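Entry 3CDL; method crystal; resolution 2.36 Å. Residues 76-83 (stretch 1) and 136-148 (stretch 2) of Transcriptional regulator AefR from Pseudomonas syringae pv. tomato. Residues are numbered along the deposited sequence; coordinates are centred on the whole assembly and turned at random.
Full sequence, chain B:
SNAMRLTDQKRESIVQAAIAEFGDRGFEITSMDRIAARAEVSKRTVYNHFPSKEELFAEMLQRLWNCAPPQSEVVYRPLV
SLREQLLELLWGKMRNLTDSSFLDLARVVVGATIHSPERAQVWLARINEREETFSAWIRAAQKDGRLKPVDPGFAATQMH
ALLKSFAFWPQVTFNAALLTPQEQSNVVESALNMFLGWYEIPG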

ATOM      1  N   TYR B  76     -21.197 -16.151  -7.221  1.00 51.67           N
ATOM      2  CA  TYR B  76     -22.167 -16.165  -6.131  1.00 52.23           C
ATOM      3  C   TYR B  76     -23.145 -17.305  -6.323  1.00 52.79           C
ATOM      4  O   TYR B  76     -23.617 -17.558  -7.437  1.00 52.91           O
ATOM      5  N   ARG B  77     -23.451 -17.984  -5.226  1.00 53.52           N
ATOM      6  CA  ARG B  77     -24.245 -19.189  -5.291  1.00 54.23           C
ATOM      7  C   ARG B  77     -25.561 -19.044  -4.559  1.00 54.42           C
ATOM      8  O   ARG B  77     -25.593 -18.495  -3.463  1.00 54.08           O
ATOM      9  N   PRO B  78     -26.644 -19.572  -5.165  1.00 54.88           N
ATOM     10  CA  PRO B  78     -28.019 -19.559  -4.717  1.00 55.14           C
ATOM     11  C   PRO B  78     -28.115 -19.402  -3.206  1.00 55.28           C
ATOM     12  O   PRO B  78     -28.247 -18.283  -2.720  1.00 55.35           O
ATOM     13  N   LEU B  79     -28.056 -20.516  -2.480  1.00 55.46           N
ATOM     14  CA  LEU B  79     -27.902 -20.485  -1.032  1.00 55.81           C
ATOM     15  C   LEU B  79     -27.091 -21.686  -0.542  1.00 55.92           C
ATOM     16  O   LEU B  79     -27.624 -22.697  -0.085  1.00 55.79           O
ATOM     17  N   VAL B  80     -25.785 -21.569  -0.753  1.00 56.06           N
ATOM     18  CA  VAL B  80     -24.785 -22.073   0.168  1.00 55.86           C
ATOM     19  C   VAL B  80     -24.521 -20.832   1.019  1.00 55.33           C
ATOM     20  O   VAL B  80     -24.755 -19.706   0.553  1.00 54.86           O
ATOM     21  N   SER B  81     -24.080 -21.016   2.263  1.00 55.06           N
ATOM     22  CA  SER B  81     -23.903 -19.877   3.169  1.00 54.57           C
ATOM     23  C   SER B  81     -22.867 -18.914   2.627  1.00 54.29           C
ATOM     24  O   SER B  81     -21.842 -19.344   2.091  1.00 54.15           O
ATOM     25  N   LEU B  82     -23.163 -17.620   2.759  1.00 53.93           N
ATOM     26  CA  LEU B  82     -22.225 -16.541   2.445  1.00 53.76           C
ATOM     27  C   LEU B  82     -20.844 -16.820   3.029  1.00 53.70           C
ATOM     28  O   LEU B  82     -19.835 -16.706   2.337  1.00 53.50           O
ATOM     29  N   ARG B  83     -20.827 -17.187   4.307  1.00 53.42           N
ATOM     30  CA  ARG B  83     -19.613 -17.555   5.004  1.00 53.43           C
ATOM     31  C   ARG B  83     -18.794 -18.570   4.197  1.00 52.79           C
ATOM     32  O   ARG B  83     -17.666 -18.280   3.786  1.00 52.22           O
ATOM     33  N   ALA B 136     -17.968  -8.359  -8.129  1.00 56.92           N
ATOM     34  CA  ALA B 136     -19.020  -9.064  -8.847  1.00 55.68           C
ATOM     35  C   ALA B 136     -19.914  -9.840  -7.877  1.00 54.98           C
ATOM     36  O   ALA B 136     -21.144  -9.832  -7.995  1.00 55.14           O
ATOM     37  N   TRP B 137     -19.276 -10.483  -6.907  1.00 53.99           N
ATOM     38  CA  TRP B 137     -19.942 -11.286  -5.894  1.00 52.84           C
ATOM     39  C   TRP B 137     -20.811 -10.432  -4.976  1.00 52.52           C
ATOM     40  O   TRP B 137     -21.995 -10.731  -4.797  1.00 52.43           O
ATOM     41  N   ILE B 138     -20.220  -9.375  -4.403  1.00 51.53           N
ATOM     42  CA  ILE B 138     -20.941  -8.462  -3.508  1.00 50.76           C
ATOM     43  C   ILE B 138     -22.239  -7.961  -4.147  1.00 50.72           C
ATOM     44  O   ILE B 138     -23.288  -7.981  -3.507  1.00 51.39           O
ATOM     45  N   ARG B 139     -22.152  -7.519  -5.403  1.00 50.48           N
ATOM     46  CA  ARG B 139     -23.307  -7.110  -6.207  1.00 50.08           C
ATOM     47  C   ARG B 139     -24.336  -8.239  -6.344  1.00 49.91           C
ATOM     48  O   ARG B 139     -25.532  -8.003  -6.178  1.00 50.39           O
ATOM     49  N   ALA B 140     -23.880  -9.456  -6.641  1.00 49.10           N
ATOM     50  CA  ALA B 140     -24.788 -10.607  -6.715  1.00 48.36           C
ATOM     51  C   ALA B 140     -25.460 -10.918  -5.363  1.00 48.15           C
ATOM     52  O   ALA B 140     -26.688 -11.085  -5.292  1.00 47.76           O
ATOM     53  N   ALA B 141     -24.649 -10.971  -4.300  1.00 47.78           N
ATOM     54  CA  ALA B 141     -25.117 -11.204  -2.930  1.00 47.46           C
ATOM     55  C   ALA B 141     -26.158 -10.165  -2.508  1.00 47.70           C
ATOM     56  O   ALA B 141     -27.154 -10.495  -1.834  1.00 47.20           O
ATOM     57  N   GLN B 142     -25.927  -8.918  -2.930  1.00 48.07           N
ATOM     58  CA  GLN B 142     -26.864  -7.817  -2.685  1.00 48.62           C
ATOM     59  C   GLN B 142     -28.206  -7.976  -3.402  1.00 49.20           C
ATOM     60  O   GLN B 142     -29.252  -7.753  -2.789  1.00 49.64           O
ATOM     61  N   LYS B 143     -28.184  -8.354  -4.685  1.00 49.49           N
ATOM     62  CA  LYS B 143     -29.422  -8.574  -5.436  1.00 50.07           C
ATOM     63  C   LYS B 143     -30.294  -9.655  -4.797  1.00 50.04           C
ATOM     64  O   LYS B 143     -31.526  -9.595  -4.863  1.00 49.98           O
ATOM     65  N   ASP B 144     -29.652 -10.634  -4.165  1.00 50.09           N
ATOM     66  CA  ASP B 144     -30.381 -11.726  -3.528  1.00 50.01           C
ATOM     67  C   ASP B 144     -30.832 -11.340  -2.113  1.00 49.68           C
ATOM     68  O   ASP B 144     -31.460 -12.137  -1.401  1.00 49.75           O
ATOM     69  N   GLY B 145     -30.511 -10.104  -1.722  1.00 49.09           N
ATOM     70  CA  GLY B 145     -30.931  -9.532  -0.450  1.00 48.31           C
ATOM     71  C   GLY B 145     -30.260 -10.146   0.759  1.00 48.02           C
ATOM     72  O   GLY B 145     -30.880 -10.241   1.820  1.00 47.91           O
ATOM     73  N   ARG B 146     -28.995 -10.553   0.600  1.00 47.83           N
ATOM     74  CA  ARG B 146     -28.222 -11.168   1.686  1.00 47.29           C
ATOM     75  C   ARG B 146     -27.130 -10.264   2.210  1.00 47.07           C
ATOM     76  O   ARG B 146     -26.561 -10.498   3.286  1.00 46.72           O
ATOM     77  N   LEU B 147     -26.831  -9.234   1.434  1.00 46.98           N
ATOM     78  CA  LEU B 147     -25.858  -8.237   1.827  1.00 47.11           C
ATOM     79  C   LEU B 147     -26.520  -6.878   1.813  1.00 47.42           C
ATOM     80  O   LEU B 147     -27.516  -6.665   1.127  1.00 47.68           O
ATOM     81  N   LYS B 148     -25.966  -5.971   2.601  1.00 47.52           N
ATOM     82  CA  LYS B 148     -26.574  -4.685   2.834  1.00 47.92           C
ATOM     83  C   LYS B 148     -26.194  -3.745   1.687  1.00 48.06           C
ATOM     84  O   LYS B 148     -25.112  -3.874   1.115  1.00 48.70           O
TER

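Residues 76–83 lead from a loop into the start of a helix at L82, passing the C-terminal end of the helix in 136–148; Y76 and R146 make the largest contributions, nearly half of the 586 Å² buried. Y76 points toward the helix with chi1 t (168°), laying its ring along the last helical turns. Its CB lies 3.6 Å from W137 CD1 and 3.5 Å from A140 CB, and its edge is directed at the face of the W137 five-membered ring, with centroids 5.6 Å apart and planes at 71°. One face of the Y76 ring covers the backbone of A141, whose CA sits 3.9 Å from the ring centroid in a CH-pi contact. The phenol reaches the helix end, where Y76 OH donates a very short hydrogen bond to D144 OD2 (2.5 Å) and accepts a weak one from R146 NE (3.4 Å).

The CA-to-CB bonds of R77 and P78 point sideways and away, respectively; P78 O accepts a weak hydrogen bond from R146 NH1 (3.2 Å). L79, with chi1 between wells at -142°, places CG 3.5 Å from R146 CZ, over one face of the guanidinium. V80 contributes its carbonyl, the best-formed acceptor for this arginine, with R146 NH1 at 2.9 Å from V80 O and a weak bond from R146 NH2 at 3.3 Å. S81, whose CA-to-CB bond points away, caps the helix that starts at L82.

L82 (m, t) leaves its backbone sideways, but its end comes nearer the second stretch. Its CG covers the opposite guanidinium face, 3.7 Å from R146 NH2, so that L79 and L82 sandwich the planar group while its edge meets V80 O. L82 CD2 approaches W137 CZ2 (3.9 Å) and A141 CB (4.3 Å), and L82 CD1 meets L147 CD2 (4.1 Å), forming a buried apolar cluster. R83 makes no contact with the second stretch.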

ATOM      1  CB  TYR B  76     -22.898 -14.812  -5.978  1.00 51.79           C
ATOM      2  CG  TYR B  76     -24.118 -14.846  -5.053  1.00 51.61           C
ATOM      3  CD1 TYR B  76     -23.976 -14.817  -3.668  1.00 51.47           C
ATOM      4  CD2 TYR B  76     -25.417 -14.913  -5.575  1.00 52.29           C
ATOM      5  CE1 TYR B  76     -25.088 -14.859  -2.819  1.00 50.83           C
ATOM      6  CE2 TYR B  76     -26.536 -14.951  -4.731  1.00 51.56           C
ATOM      7  CZ  TYR B  76     -26.363 -14.925  -3.358  1.00 51.30           C
ATOM      8  OH  TYR B  76     -27.461 -14.971  -2.523  1.00 50.54           O
ATOM      9  CB  ARG B  77     -23.458 -20.382  -4.751  1.00 54.57           C
ATOM     10  CG  ARG B  77     -22.475 -20.971  -5.754  1.00 55.82           C
ATOM     11  CD  ARG B  77     -21.899 -22.277  -5.237  1.00 58.22           C
ATOM     12  NE  ARG B  77     -20.472 -22.372  -5.521  1.00 59.99           N
ATOM     13  CZ  ARG B  77     -19.515 -21.842  -4.761  1.00 60.82           C
ATOM     14  NH1 ARG B  77     -19.823 -21.171  -3.654  1.00 60.67           N
ATOM     15  NH2 ARG B  77     -18.243 -21.980  -5.114  1.00 61.14           N
ATOM     16  CB  PRO B  78     -28.522 -20.949  -5.153  1.00 55.57           C
ATOM     17  CG  PRO B  78     -27.414 -21.515  -6.123  1.00 55.49           C
ATOM     18  CD  PRO B  78     -26.533 -20.344  -6.411  1.00 55.08           C
ATOM     19  CB  LEU B  79     -29.240 -20.332  -0.283  1.00 56.07           C
ATOM     20  CG  LEU B  79     -29.243 -19.436   0.978  1.00 56.58           C
ATOM     21  CD1 LEU B  79     -30.646 -18.847   1.265  1.00 56.63           C
ATOM     22  CD2 LEU B  79     -28.644 -20.112   2.242  1.00 56.24           C
ATOM     23  CB  VAL B  80     -23.514 -22.581  -0.579  1.00 56.13           C
ATOM     24  CG1 VAL B  80     -23.262 -21.781  -1.850  1.00 56.28           C
ATOM     25  CG2 VAL B  80     -22.292 -22.550   0.319  1.00 56.35           C
ATOM     26  CB  SER B  81     -23.510 -20.320   4.581  1.00 54.68           C
ATOM     27  OG  SER B  81     -22.167 -20.752   4.621  1.00 54.49           O
ATOM     28  CB  LEU B  82     -22.730 -15.202   3.000  1.00 53.54           C
ATOM     29  CG  LEU B  82     -24.014 -14.592   2.448  1.00 53.18           C
ATOM     30  CD1 LEU B  82     -24.256 -13.247   3.119  1.00 52.89           C
ATOM     31  CD2 LEU B  82     -23.960 -14.441   0.927  1.00 52.21           C
ATOM     32  CB  ARG B  83     -19.974 -18.112   6.385  1.00 53.99           C
ATOM     33  CG  ARG B  83     -18.784 -18.440   7.240  1.00 55.29           C
ATOM     34  CD  ARG B  83     -19.176 -18.602   8.682  1.00 59.29           C
ATOM     35  NE  ARG B  83     -18.011 -18.345   9.522  1.00 62.13           N
ATOM     36  CZ  ARG B  83     -17.787 -17.215  10.190  1.00 62.74           C
ATOM     37  NH1 ARG B  83     -16.681 -17.110  10.906  1.00 64.35           N
ATOM     38  NH2 ARG B  83     -18.658 -16.205  10.158  1.00 62.18           N
ATOM     39  CB  ALA B 136     -18.404  -9.993  -9.889  1.00 55.53           C
ATOM     40  CB  TRP B 137     -18.885 -12.030  -5.078  1.00 52.68           C
ATOM     41  CG  TRP B 137     -19.416 -13.054  -4.117  1.00 52.46           C
ATOM     42  CD1 TRP B 137     -19.742 -14.363  -4.391  1.00 51.96           C
ATOM     43  CD2 TRP B 137     -19.653 -12.866  -2.720  1.00 51.36           C
ATOM     44  NE1 TRP B 137     -20.175 -14.988  -3.246  1.00 52.26           N
ATOM     45  CE2 TRP B 137     -20.121 -14.093  -2.205  1.00 51.43           C
ATOM     46  CE3 TRP B 137     -19.513 -11.776  -1.851  1.00 51.17           C
ATOM     47  CZ2 TRP B 137     -20.461 -14.255  -0.866  1.00 51.66           C
ATOM     48  CZ3 TRP B 137     -19.842 -11.942  -0.517  1.00 51.83           C
ATOM     49  CH2 TRP B 137     -20.315 -13.171  -0.039  1.00 51.70           C
ATOM     50  CB  ILE B 138     -20.034  -7.275  -3.008  1.00 50.46           C
ATOM     51  CG1 ILE B 138     -18.960  -7.779  -2.041  1.00 49.64           C
ATOM     52  CG2 ILE B 138     -20.853  -6.189  -2.320  1.00 49.71           C
ATOM     53  CD1 ILE B 138     -17.656  -6.974  -2.063  1.00 46.73           C
ATOM     54  CB  ARG B 139     -22.842  -6.620  -7.588  1.00 50.02           C
ATOM     55  CG  ARG B 139     -23.956  -6.255  -8.582  1.00 50.16           C
ATOM     56  CD  ARG B 139     -23.487  -5.314  -9.717  1.00 50.32           C
ATOM     57  NE  ARG B 139     -22.045  -5.373  -9.936  1.00 51.93           N
ATOM     58  CZ  ARG B 139     -21.212  -4.349  -9.758  1.00 53.53           C
ATOM     59  NH1 ARG B 139     -19.901  -4.520  -9.952  1.00 54.57           N
ATOM     60  NH2 ARG B 139     -21.683  -3.157  -9.392  1.00 52.71           N
ATOM     61  CB  ALA B 140     -24.061 -11.823  -7.252  1.00 48.16           C
ATOM     62  CB  ALA B 141     -23.940 -11.212  -1.970  1.00 47.21           C
ATOM     63  CB  GLN B 142     -26.228  -6.470  -3.032  1.00 48.48           C
ATOM     64  CG  GLN B 142     -25.475  -5.820  -1.893  1.00 47.44           C
ATOM     65  CD  GLN B 142     -24.634  -4.636  -2.341  1.00 48.96           C
ATOM     66  OE1 GLN B 142     -23.691  -4.246  -1.653  1.00 51.11           O
ATOM     67  NE2 GLN B 142     -24.958  -4.061  -3.497  1.00 47.41           N
ATOM     68  CB  LYS B 143     -29.145  -8.937  -6.905  1.00 50.41           C
ATOM     69  CG  LYS B 143     -29.177  -7.760  -7.895  1.00 51.47           C
ATOM     70  CD  LYS B 143     -30.551  -7.066  -7.958  1.00 52.47           C
ATOM     71  CE  LYS B 143     -31.557  -7.820  -8.811  1.00 54.05           C
ATOM     72  NZ  LYS B 143     -31.324  -7.624 -10.272  1.00 54.97           N
ATOM     73  CB  ASP B 144     -29.529 -12.991  -3.522  1.00 50.34           C
ATOM     74  CG  ASP B 144     -30.356 -14.254  -3.407  1.00 51.17           C
ATOM     75  OD1 ASP B 144     -31.435 -14.344  -4.028  1.00 53.75           O
ATOM     76  OD2 ASP B 144     -29.924 -15.174  -2.692  1.00 53.68           O
ATOM     77  CB  ARG B 146     -27.636 -12.510   1.255  1.00 47.43           C
ATOM     78  CG  ARG B 146     -28.662 -13.653   1.363  1.00 48.22           C
ATOM     79  CD  ARG B 146     -28.014 -14.928   1.870  1.00 48.38           C
ATOM     80  NE  ARG B 146     -27.539 -15.747   0.756  1.00 49.71           N
ATOM     81  CZ  ARG B 146     -26.829 -16.869   0.875  1.00 50.59           C
ATOM     82  NH1 ARG B 146     -26.468 -17.531  -0.227  1.00 50.57           N
ATOM     83  NH2 ARG B 146     -26.472 -17.327   2.079  1.00 49.47           N
ATOM     84  CB  LEU B 147     -24.641  -8.239   0.910  1.00 46.93           C
ATOM     85  CG  LEU B 147     -23.470  -9.191   1.127  1.00 45.84           C
ATOM     86  CD1 LEU B 147     -22.334  -8.691   0.266  1.00 41.62           C
ATOM     87  CD2 LEU B 147     -23.027  -9.317   2.612  1.00 45.83           C
ATOM     88  CB  LYS B 148     -26.178  -4.235   4.253  1.00 47.82           C
ATOM     89  CG  LYS B 148     -25.745  -2.807   4.509  1.00 48.85           C
ATOM     90  CD  LYS B 148     -25.286  -2.653   5.984  1.00 48.28           C
ATOM     91  CE  LYS B 148     -26.128  -3.510   6.980  1.00 50.43           C
ATOM     92  NZ  LYS B 148     -25.478  -3.633   8.344  1.00 51.11           N
TER